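Local coordinates for protein alpha-galactosidase (Umbelopsis vinacea, PDB 3A5V) that hydrolyses terminal alpha-galactosyl residues from galactosides as a glycoside hydrolase of family 27, and assembles as a tetramer, at residues 48-53 and 74-79; 57-62 and 111-116; 117-122 and 155-160. All blocks are in the same frame, centred on the assembly; numbering follows the deposited sequence. Where two conformers were deposited one is given.

Contact 1. Residues 48-53 and 74-79; sequences VIIDDC and RGIKPL
Ile50 meets Leu79 tip to tip, with CD1 of Ile50 4.1 Å from CD2 of Leu79. The same Ile50 CD1 lies 4.4 Å from CD1 of Ile76, one helical turn earlier. Both close approaches run through this one methyl group. Ile50 reaches it with an outstretched ethyl arm: CG1 lies opposite the carbonyl carbon and chi2 is 171°, which carries CD1 well clear of the backbone. Leu79 answers from the helix with CG anti to the backbone N (chi1 175°), and it offers CD2 of its isopropyl fork. Ile76 contributes the end of its own ethyl branch. All three side chains are buried, and the pairing is purely apolar. Ile28 of helix 25-38 touches both Ile50 and Leu79 and joins the two sides into one cluster.

The next residues after Ile50 are acidic. The backbone N of Asp52 donates to Asp51 OD2 at 2.9 Å, from above the carboxylate plane. OD1 of Asp51 makes a salt bridge with Lys127 and accepts a hydrogen bond from Asn14. A Tris molecule, probably from the crystallisation liquor, is hydrogen-bonded to Asp51 OD2 and Asp52 OD2, consistent with a polar pocket at the C-terminal mouth of the barrel, where TIM-barrel hydrolases have their active site. The apolar contact joins the chain at strand 47-49 to helix 76-85, within a beta-alpha-beta unit of the TIM barrel.

Contact 2. Residues 57-62 and 111-116; sequences NERESS and EDIDAK. With MAN (alpha-D-mannopyranose), chain B; MAN (alpha-D-mannopyranose), chain C.
Arg59 and Asp114 form a two-pronged, end-on salt bridge, and it is almost flat. NH1 of Arg59 donates to OD1 of Asp114 at 2.8 Å, and NH2 of Arg59 donates to OD2 of Asp114 at 2.9 Å. Both bonds are nearly straight, and both use the syn lone pairs of the carboxylate. The two planes are only 11° apart. The arginine chain runs extended from CG to NE and carries the guanidinium to the helix. The carboxylate is shared: Ser107 OG also bonds Asp114 OD2. Carbonyl oxygens of Lys63 and Ala106 take further N-H groups of the guanidinium, and Tyr110 makes a cation-pi contact with it. These partners probably fix its rotation.

The bridge ties the long loop after strand 47-49 to helix 111-121 on the outside of the TIM barrel. CG2 of Ile113 approaches Arg59 NH1 obliquely, at 4.5 Å. Ile113 also borders a bound polyether, probably from the crystallisation liquor.

Just before Arg59, a mannose (chain B) is held through its O2. This oxygen accepts from Asn57 ND2 at 2.8 Å and donates to Glu58 OE2 at 2.7 Å. Glu58 bends at chi2 (-60°) to bring its carboxylate there.

Contact 3. Residues 117-122 and 155-160; sequences TWAKWG and NKTGRP. With NAG (2-acetamido-2-deoxy-beta-D-glucopyranose), chain D.
Arg159, Ala119 and Gly122 carry most of this contact. Arg159 leaves the loop after helix 140-156 with its CG turned away from its own N (chi1 -177°), and its chain stays extended to NE. It passes Ala119, where Arg159 CD lies 3.7 Å from Ala119 O. Its guanidinium then lies flat against Gly122, with Gly122 CA 3.6 Å above the centre of one face of the Arg159 group.

Gly122 follows helix 111-121 and closes it off in a Schellman motif, with positive phi. Ala119 points its methyl at the other segment. Ala119 CB sits 3.6 Å from Thr157 CB and 4.0 Å from Arg159 CB.

Thr157 OG1 accepts from the backbone N of Arg159 at 3.0 Å, an ST turn, and also bonds Leu154 O. Asn155, in the last turn of helix 140-156, bears a covalent N-linked NAG, whose acetyl C8 lies 3.5 Å from Gly158 C.

The polar end of Arg159 is claimed by Ile123 O, bonded to NE, and by Asp124, in a salt bridge with NH2. The arginine thus lays its aliphatic chain along Ala119 while its polar end is bonded just beyond helix 111-121, so the ends of the two helices are linked through one side chain.

All three contacts lie on the same side of the chain's centre, in the TIM-barrel domain. Contacts 1 and 2 have centres about 15 Å apart, as do contacts 1 and 3; the centres of contacts 2 and 3 are about 13 Å apart. Contacts 2 and 3 share helix 111-121, and Thr157 CG2 packs 3.5 Å from Ala115 O. Contact 1 meets contact 3 through Lys77 NZ and Lys120 O, a probable hydrogen bond of 2.9 Å, and through Ile76 CG2 against Trp121 CE3 at 3.6 Å. Contact 1 adjoins the bound Tris, through Asp51 and Asp52. Contacts 2 and 3 instead border sugars, mannose and the Asn155 glycan respectively.

Contact 1. Residues 48-53 and 74-79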
loop_
_atom_site.group_PDB
_atom_site.type_symbol
_atom_site.label_atom_id
_atom_site.label_comp_id
_atom_site.label_asym_id
_atom_site.label_seq_id
_atom_site.Cartn_x
_atom_site.Cartn_y
_atom_site.Cartn_z
ATOM N N VAL A 48 16.370 -33.835 -7.868
ATOM C CA VAL A 48 15.409 -34.575 -7.030
ATOM C C VAL A 48 15.351 -33.835 -5.695
ATOM O O VAL A 48 16.300 -33.861 -4.904
ATOM C CB VAL A 48 15.816 -36.074 -6.800
ATOM C CG1 VAL A 48 14.808 -36.778 -5.823
ATOM C CG2 VAL A 48 15.904 -36.841 -8.149
ATOM N N ILE A 49 14.237 -33.163 -5.452
ATOM C CA ILE A 49 14.150 -32.218 -4.338
ATOM C C ILE A 49 13.306 -32.803 -3.232
ATOM O O ILE A 49 12.131 -33.112 -3.434
ATOM C CB ILE A 49 13.571 -30.842 -4.807
ATOM C CG1 ILE A 49 14.457 -30.246 -5.919
ATOM C CG2 ILE A 49 13.448 -29.871 -3.616
ATOM C CD1 ILE A 49 13.684 -29.393 -6.942
ATOM N N ILE A 50 13.921 -32.970 -2.060
ATOM C CA ILE A 50 13.235 -33.491 -0.887
ATOM C C ILE A 50 12.547 -32.298 -0.223
ATOM O O ILE A 50 13.226 -31.350 0.208
ATOM C CB ILE A 50 14.253 -34.158 0.106
ATOM C CG1 ILE A 50 14.994 -35.331 -0.582
ATOM C CG2 ILE A 50 13.568 -34.562 1.428
ATOM C CD1 ILE A 50 16.182 -35.907 0.263
ATOM N N ASP A 51 11.213 -32.325 -0.166
ATOM C CA ASP A 51 10.460 -31.176 0.361
ATOM C C ASP A 51 10.326 -31.265 1.898
ATOM O O ASP A 51 11.166 -31.885 2.553
ATOM C CB ASP A 51 9.095 -31.044 -0.344
ATOM C CG ASP A 51 8.568 -29.616 -0.314
ATOM O OD1 ASP A 51 9.111 -28.772 -1.064
ATOM O OD2 ASP A 51 7.625 -29.343 0.476
ATOM N N ASP A 52 9.276 -30.668 2.473
ATOM C CA ASP A 52 9.106 -30.582 3.929
ATOM C C ASP A 52 8.910 -31.987 4.543
ATOM O O ASP A 52 8.535 -32.932 3.839
ATOM C CB ASP A 52 7.858 -29.726 4.219
ATOM C CG ASP A 52 7.883 -29.010 5.590
ATOM O OD1 ASP A 52 8.833 -29.202 6.399
ATOM O OD2 ASP A 52 6.917 -28.228 5.836
ATOM N N CYS A 53 9.131 -32.097 5.857
ATOM C CA CYS A 53 8.803 -33.294 6.681
ATOM C C CYS A 53 9.904 -34.375 6.664
ATOM O O CYS A 53 9.651 -35.520 7.047
ATOM C CB CYS A 53 7.411 -33.853 6.328
ATOM S SG CYS A 53 6.517 -34.604 7.717
ATOM N N ARG A 74 19.597 -44.409 7.222
ATOM C CA ARG A 74 21.047 -44.215 7.007
ATOM C C ARG A 74 21.501 -42.748 7.091
ATOM O O ARG A 74 22.674 -42.456 6.886
ATOM C CB ARG A 74 21.500 -44.774 5.653
ATOM C CG ARG A 74 21.129 -46.220 5.372
ATOM C CD ARG A 74 21.574 -46.608 3.973
ATOM N NE ARG A 74 20.841 -45.895 2.925
ATOM C CZ ARG A 74 21.311 -45.689 1.695
ATOM N NH1 ARG A 74 22.513 -46.147 1.348
ATOM N NH2 ARG A 74 20.588 -45.020 0.811
ATOM N N GLY A 75 20.585 -41.837 7.408
ATOM C CA GLY A 75 20.874 -40.409 7.275
ATOM C C GLY A 75 20.701 -39.970 5.822
ATOM O O GLY A 75 20.518 -40.801 4.918
ATOM N N ILE A 76 20.773 -38.661 5.587
ATOM C CA ILE A 76 20.593 -38.118 4.231
ATOM C C ILE A 76 21.785 -38.401 3.302
ATOM O O ILE A 76 21.592 -38.689 2.114
ATOM C CB ILE A 76 20.303 -36.578 4.265
ATOM C CG1 ILE A 76 18.966 -36.286 4.954
ATOM C CG2 ILE A 76 20.341 -35.955 2.859
ATOM C CD1 ILE A 76 17.727 -36.828 4.235
ATOM N N LYS A 77 23.008 -38.311 3.824
ATOM C CA LYS A 77 24.181 -38.396 2.935
ATOM C C LYS A 77 24.202 -39.647 2.025
ATOM O O LYS A 77 24.438 -39.516 0.821
ATOM C CB LYS A 77 25.521 -38.215 3.679
ATOM C CG LYS A 77 26.685 -38.068 2.713
ATOM C CD LYS A 77 28.023 -38.151 3.400
ATOM C CE LYS A 77 29.160 -38.113 2.377
ATOM N NZ LYS A 77 29.364 -36.730 1.825
ATOM N N PRO A 78 23.977 -40.853 2.589
ATOM C CA PRO A 78 24.008 -42.038 1.722
ATOM C C PRO A 78 22.905 -42.061 0.660
ATOM O O PRO A 78 23.108 -42.626 -0.412
ATOM C CB PRO A 78 23.823 -43.200 2.713
ATOM C CG PRO A 78 24.348 -42.661 4.021
ATOM C CD PRO A 78 23.793 -41.239 4.000
ATOM N N LEU A 79 21.742 -41.481 0.969
ATOM C CA LEU A 79 20.694 -41.288 -0.030
ATOM C C LEU A 79 21.146 -40.330 -1.150
ATOM O O LEU A 79 20.907 -40.591 -2.331
ATOM C CB LEU A 79 19.377 -40.793 0.632
ATOM C CG LEU A 79 18.227 -40.429 -0.316
ATOM C CD1 LEU A 79 17.834 -41.611 -1.248
ATOM C CD2 LEU A 79 17.000 -39.936 0.483
#

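Contact 2. Residues 57-62 and 111-116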
loop_
_atom_site.group_PDB
_atom_site.type_symbol
_atom_site.label_atom_id
_atom_site.label_comp_id
_atom_site.label_asym_id
_atom_site.label_seq_id
_atom_site.Cartn_x
_atom_site.Cartn_y
_atom_site.Cartn_z
ATOM N N ASN A 57 12.802 -34.440 14.992
ATOM C CA ASN A 57 11.956 -33.603 15.857
ATOM C C ASN A 57 12.696 -32.506 16.630
ATOM O O ASN A 57 12.087 -31.513 17.022
ATOM C CB ASN A 57 11.144 -34.469 16.831
ATOM C CG ASN A 57 12.022 -35.101 17.897
ATOM O OD1 ASN A 57 13.021 -35.751 17.579
ATOM N ND2 ASN A 57 11.670 -34.894 19.171
ATOM N N GLU A 58 13.999 -32.684 16.850
ATOM C CA GLU A 58 14.806 -31.693 17.551
ATOM C C GLU A 58 16.220 -31.670 16.990
ATOM O O GLU A 58 16.669 -32.659 16.417
ATOM C CB GLU A 58 14.835 -31.956 19.073
ATOM C CG GLU A 58 13.456 -31.813 19.797
ATOM C CD GLU A 58 12.804 -30.407 19.690
ATOM O OE1 GLU A 58 13.531 -29.385 19.632
ATOM O OE2 GLU A 58 11.547 -30.326 19.674
ATOM N N ARG A 59 16.898 -30.532 17.142
ATOM C CA ARG A 59 18.312 -30.393 16.794
ATOM C C ARG A 59 19.199 -31.209 17.742
ATOM O O ARG A 59 18.802 -31.522 18.868
ATOM C CB ARG A 59 18.741 -28.925 16.833
ATOM C CG ARG A 59 18.130 -28.077 15.725
ATOM C CD ARG A 59 18.585 -26.606 15.764
ATOM N NE ARG A 59 18.019 -25.903 14.613
ATOM C CZ ARG A 59 18.564 -25.879 13.397
ATOM N NH1 ARG A 59 19.751 -26.453 13.165
ATOM N NH2 ARG A 59 17.937 -25.242 12.407
ATOM N N GLU A 60 20.388 -31.553 17.262
ATOM C CA GLU A 60 21.397 -32.217 18.074
ATOM C C GLU A 60 21.946 -31.220 19.101
ATOM O O GLU A 60 21.767 -30.000 18.964
ATOM C CB GLU A 60 22.527 -32.746 17.175
ATOM C CG GLU A 60 22.055 -33.704 16.064
ATOM C CD GLU A 60 21.292 -34.908 16.618
ATOM O OE1 GLU A 60 21.831 -35.577 17.520
ATOM O OE2 GLU A 60 20.156 -35.193 16.171
ATOM N N SER A 61 22.609 -31.736 20.136
ATOM C CA SER A 61 23.344 -30.872 21.077
ATOM C C SER A 61 24.325 -29.986 20.342
ATOM O O SER A 61 24.541 -28.845 20.734
ATOM C CB SER A 61 24.095 -31.707 22.121
ATOM O OG SER A 61 23.171 -32.276 23.026
ATOM N N SER A 62 24.907 -30.523 19.273
ATOM C CA SER A 62 25.815 -29.788 18.396
ATOM C C SER A 62 25.107 -28.654 17.609
ATOM O O SER A 62 25.773 -27.852 16.957
ATOM C CB SER A 62 26.458 -30.760 17.400
ATOM O OG SER A 62 25.589 -30.981 16.284
ATOM N N GLU A 111 21.572 -20.330 10.004
ATOM C CA GLU A 111 21.843 -20.439 8.564
ATOM C C GLU A 111 23.224 -21.069 8.273
ATOM O O GLU A 111 23.324 -21.960 7.436
ATOM C CB GLU A 111 21.709 -19.083 7.857
ATOM C CG GLU A 111 20.286 -18.471 7.863
ATOM C CD GLU A 111 19.980 -17.620 9.108
ATOM O OE1 GLU A 111 20.785 -17.647 10.067
ATOM O OE2 GLU A 111 18.926 -16.925 9.113
ATOM N N ASP A 112 24.272 -20.608 8.959
ATOM C CA ASP A 112 25.630 -21.146 8.741
ATOM C C ASP A 112 25.701 -22.637 9.043
ATOM O O ASP A 112 26.193 -23.420 8.235
ATOM C CB ASP A 112 26.676 -20.391 9.574
ATOM C CG ASP A 112 27.051 -19.053 8.955
ATOM O OD1 ASP A 112 26.610 -18.763 7.822
ATOM O OD2 ASP A 112 27.791 -18.287 9.597
ATOM N N ILE A 113 25.185 -23.006 10.204
ATOM C CA ILE A 113 25.146 -24.394 10.659
ATOM C C ILE A 113 24.377 -25.304 9.682
ATOM O O ILE A 113 24.863 -26.380 9.316
ATOM C CB ILE A 113 24.554 -24.470 12.076
ATOM C CG1 ILE A 113 25.589 -23.920 13.088
ATOM C CG2 ILE A 113 24.153 -25.902 12.436
ATOM C CD1 ILE A 113 24.999 -23.597 14.463
ATOM N N ASP A 114 23.192 -24.871 9.258
ATOM C CA ASP A 114 22.381 -25.706 8.372
ATOM C C ASP A 114 23.001 -25.840 6.978
ATOM O O ASP A 114 23.021 -26.941 6.402
ATOM C CB ASP A 114 20.926 -25.215 8.315
ATOM C CG ASP A 114 20.169 -25.471 9.616
ATOM O OD1 ASP A 114 20.736 -26.099 10.552
ATOM O OD2 ASP A 114 18.992 -25.052 9.703
ATOM N N ALA A 115 23.522 -24.737 6.444
ATOM C CA ALA A 115 24.198 -24.776 5.143
ATOM C C ALA A 115 25.397 -25.735 5.178
ATOM O O ALA A 115 25.630 -26.490 4.228
ATOM C CB ALA A 115 24.648 -23.396 4.745
ATOM N N LYS A 116 26.158 -25.684 6.273
ATOM C CA LYS A 116 27.305 -26.572 6.459
ATOM C C LYS A 116 26.860 -28.045 6.465
ATOM O O LYS A 116 27.480 -28.887 5.806
ATOM C CB LYS A 116 28.058 -26.209 7.746
ATOM C CG LYS A 116 29.306 -27.034 8.001
ATOM C CD LYS A 116 30.177 -26.386 9.086
ATOM C CE LYS A 116 31.411 -27.249 9.401
ATOM N NZ LYS A 116 31.902 -27.009 10.797
HETATM C C1 MAN B . 8.948 -32.813 21.612
HETATM C C2 MAN B . 8.876 -32.361 20.140
HETATM C C3 MAN B . 7.703 -33.020 19.391
HETATM C C4 MAN B . 7.655 -34.527 19.645
HETATM C C5 MAN B . 7.781 -34.852 21.139
HETATM C C6 MAN B . 7.812 -36.360 21.401
HETATM O O2 MAN B . 10.096 -32.629 19.479
HETATM O O3 MAN B . 7.772 -32.817 17.990
HETATM O O4 MAN B . 6.438 -35.024 19.133
HETATM O O5 MAN B . 8.933 -34.230 21.707
HETATM O O6 MAN B . 9.013 -36.916 20.906
HETATM C C1 MAN C . 6.936 -31.716 17.559
HETATM C C2 MAN C . 6.083 -32.137 16.358
HETATM C C3 MAN C . 6.947 -32.386 15.118
HETATM C C4 MAN C . 7.988 -31.290 14.883
HETATM C C5 MAN C . 8.662 -30.838 16.186
HETATM C C6 MAN C . 9.567 -29.626 15.994
HETATM O O2 MAN C . 5.113 -31.150 16.059
HETATM O O3 MAN C . 6.120 -32.500 13.978
HETATM O O4 MAN C . 8.956 -31.811 14.001
HETATM O O5 MAN C . 7.699 -30.572 17.207
HETATM O O6 MAN C . 8.808 -28.488 15.641
#

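Contact 3. Residues 117-122 and 155-160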
loop_
_atom_site.group_PDB
_atom_site.type_symbol
_atom_site.label_atom_id
_atom_site.label_comp_id
_atom_site.label_asym_id
_atom_site.label_seq_id
_atom_site.Cartn_x
_atom_site.Cartn_y
_atom_site.Cartn_z
ATOM N N THR A 117 25.787 -28.345 7.193
ATOM C CA THR A 117 25.217 -29.698 7.200
ATOM C C THR A 117 24.851 -30.161 5.783
ATOM O O THR A 117 25.225 -31.250 5.359
ATOM C CB THR A 117 23.984 -29.767 8.135
ATOM O OG1 THR A 117 24.394 -29.410 9.456
ATOM C CG2 THR A 117 23.336 -31.161 8.162
ATOM N N TRP A 118 24.142 -29.317 5.038
ATOM C CA TRP A 118 23.675 -29.705 3.708
ATOM C C TRP A 118 24.853 -29.950 2.754
ATOM O O TRP A 118 24.850 -30.926 1.997
ATOM C CB TRP A 118 22.695 -28.648 3.163
ATOM C CG TRP A 118 21.486 -28.467 4.068
ATOM C CD1 TRP A 118 20.890 -29.425 4.844
ATOM C CD2 TRP A 118 20.752 -27.260 4.289
ATOM N NE1 TRP A 118 19.827 -28.895 5.525
ATOM C CE2 TRP A 118 19.718 -27.563 5.206
ATOM C CE3 TRP A 118 20.875 -25.943 3.809
ATOM C CZ2 TRP A 118 18.804 -26.603 5.655
ATOM C CZ3 TRP A 118 19.958 -24.978 4.264
ATOM C CH2 TRP A 118 18.947 -25.319 5.182
ATOM N N ALA A 119 25.870 -29.090 2.832
ATOM C CA ALA A 119 27.089 -29.250 2.015
ATOM C C ALA A 119 27.804 -30.582 2.313
ATOM O O ALA A 119 28.242 -31.281 1.399
ATOM C CB ALA A 119 28.028 -28.078 2.217
ATOM N N LYS A 120 27.880 -30.932 3.593
ATOM C CA LYS A 120 28.461 -32.202 4.043
ATOM C C LYS A 120 27.683 -33.388 3.470
ATOM O O LYS A 120 28.266 -34.405 3.073
ATOM C CB LYS A 120 28.460 -32.247 5.579
ATOM C CG LYS A 120 28.860 -33.586 6.203
ATOM C CD LYS A 120 28.611 -33.567 7.724
ATOM C CE LYS A 120 29.207 -34.788 8.420
ATOM N NZ LYS A 120 29.161 -34.638 9.922
ATOM N N TRP A 121 26.359 -33.244 3.409
ATOM C CA TRP A 121 25.513 -34.279 2.842
ATOM C C TRP A 121 25.617 -34.414 1.327
ATOM O O TRP A 121 25.162 -35.414 0.772
ATOM C CB TRP A 121 24.048 -34.053 3.219
ATOM C CG TRP A 121 23.715 -34.245 4.671
ATOM C CD1 TRP A 121 24.482 -34.853 5.634
ATOM C CD2 TRP A 121 22.505 -33.837 5.318
ATOM N NE1 TRP A 121 23.816 -34.838 6.846
ATOM C CE2 TRP A 121 22.597 -34.231 6.674
ATOM C CE3 TRP A 121 21.345 -33.176 4.880
ATOM C CZ2 TRP A 121 21.569 -33.985 7.597
ATOM C CZ3 TRP A 121 20.321 -32.938 5.800
ATOM C CH2 TRP A 121 20.446 -33.343 7.141
ATOM N N GLY A 122 26.203 -33.417 0.663
ATOM C CA GLY A 122 26.273 -33.394 -0.803
ATOM C C GLY A 122 25.080 -32.737 -1.507
ATOM O O GLY A 122 24.861 -32.949 -2.695
ATOM N N ASN A 155 27.086 -19.967 0.244
ATOM C CA ASN A 155 28.316 -19.606 -0.430
ATOM C C ASN A 155 29.591 -20.027 0.336
ATOM O O ASN A 155 30.541 -20.563 -0.254
ATOM C CB ASN A 155 28.336 -18.093 -0.702
ATOM C CG ASN A 155 29.467 -17.694 -1.622
ATOM O OD1 ASN A 155 30.537 -17.304 -1.150
ATOM N ND2 ASN A 155 29.250 -17.836 -2.938
ATOM N N LYS A 156 29.605 -19.786 1.644
ATOM C CA LYS A 156 30.813 -20.011 2.428
ATOM C C LYS A 156 31.194 -21.475 2.615
ATOM O O LYS A 156 32.338 -21.768 2.963
ATOM C CB LYS A 156 30.771 -19.263 3.759
ATOM C CG LYS A 156 29.819 -19.801 4.808
ATOM C CD LYS A 156 29.880 -18.918 6.094
ATOM C CE LYS A 156 29.300 -17.512 5.859
ATOM N NZ LYS A 156 29.302 -16.695 7.111
ATOM N N THR A 157 30.254 -22.394 2.365
ATOM C CA THR A 157 30.566 -23.831 2.420
ATOM C C THR A 157 31.536 -24.219 1.310
ATOM O O THR A 157 32.148 -25.277 1.369
ATOM C CB THR A 157 29.309 -24.706 2.239
ATOM O OG1 THR A 157 28.852 -24.592 0.884
ATOM C CG2 THR A 157 28.199 -24.278 3.195
ATOM N N GLY A 158 31.636 -23.385 0.283
ATOM C CA GLY A 158 32.415 -23.719 -0.894
ATOM C C GLY A 158 31.732 -24.694 -1.844
ATOM O O GLY A 158 32.247 -24.949 -2.925
ATOM N N ARG A 159 30.576 -25.242 -1.461
ATOM C CA ARG A 159 29.863 -26.156 -2.343
ATOM C C ARG A 159 28.805 -25.393 -3.160
ATOM O O ARG A 159 27.939 -24.723 -2.574
ATOM C CB ARG A 159 29.201 -27.305 -1.564
ATOM C CG ARG A 159 28.506 -28.298 -2.491
ATOM C CD ARG A 159 27.828 -29.482 -1.778
ATOM N NE ARG A 159 27.320 -30.417 -2.784
ATOM C CZ ARG A 159 28.044 -31.393 -3.350
ATOM N NH1 ARG A 159 29.308 -31.567 -3.002
ATOM N NH2 ARG A 159 27.516 -32.186 -4.273
ATOM N N PRO A 160 28.858 -25.507 -4.500
ATOM C CA PRO A 160 27.789 -24.900 -5.318
ATOM C C PRO A 160 26.412 -25.504 -4.994
ATOM O O PRO A 160 26.206 -26.719 -5.130
ATOM C CB PRO A 160 28.196 -25.250 -6.750
ATOM C CG PRO A 160 29.724 -25.493 -6.661
ATOM C CD PRO A 160 29.871 -26.183 -5.332
HETATM C C1 NAG D . 30.359 -17.462 -3.789
HETATM C C2 NAG D . 30.314 -18.498 -4.923
HETATM C C3 NAG D . 31.227 -18.109 -6.091
HETATM C C4 NAG D . 31.058 -16.644 -6.516
HETATM C C5 NAG D . 31.093 -15.738 -5.280
HETATM C C6 NAG D . 30.833 -14.264 -5.584
HETATM C C7 NAG D . 29.789 -20.776 -4.120
HETATM C C8 NAG D . 30.373 -22.082 -3.651
HETATM N N2 NAG D . 30.679 -19.831 -4.452
HETATM O O3 NAG D . 31.002 -18.957 -7.206
HETATM O O4 NAG D . 32.136 -16.315 -7.372
HETATM O O5 NAG D . 30.129 -16.168 -4.330
HETATM O O6 NAG D . 29.666 -14.170 -6.378
HETATM O O7 NAG D . 28.558 -20.631 -4.187
#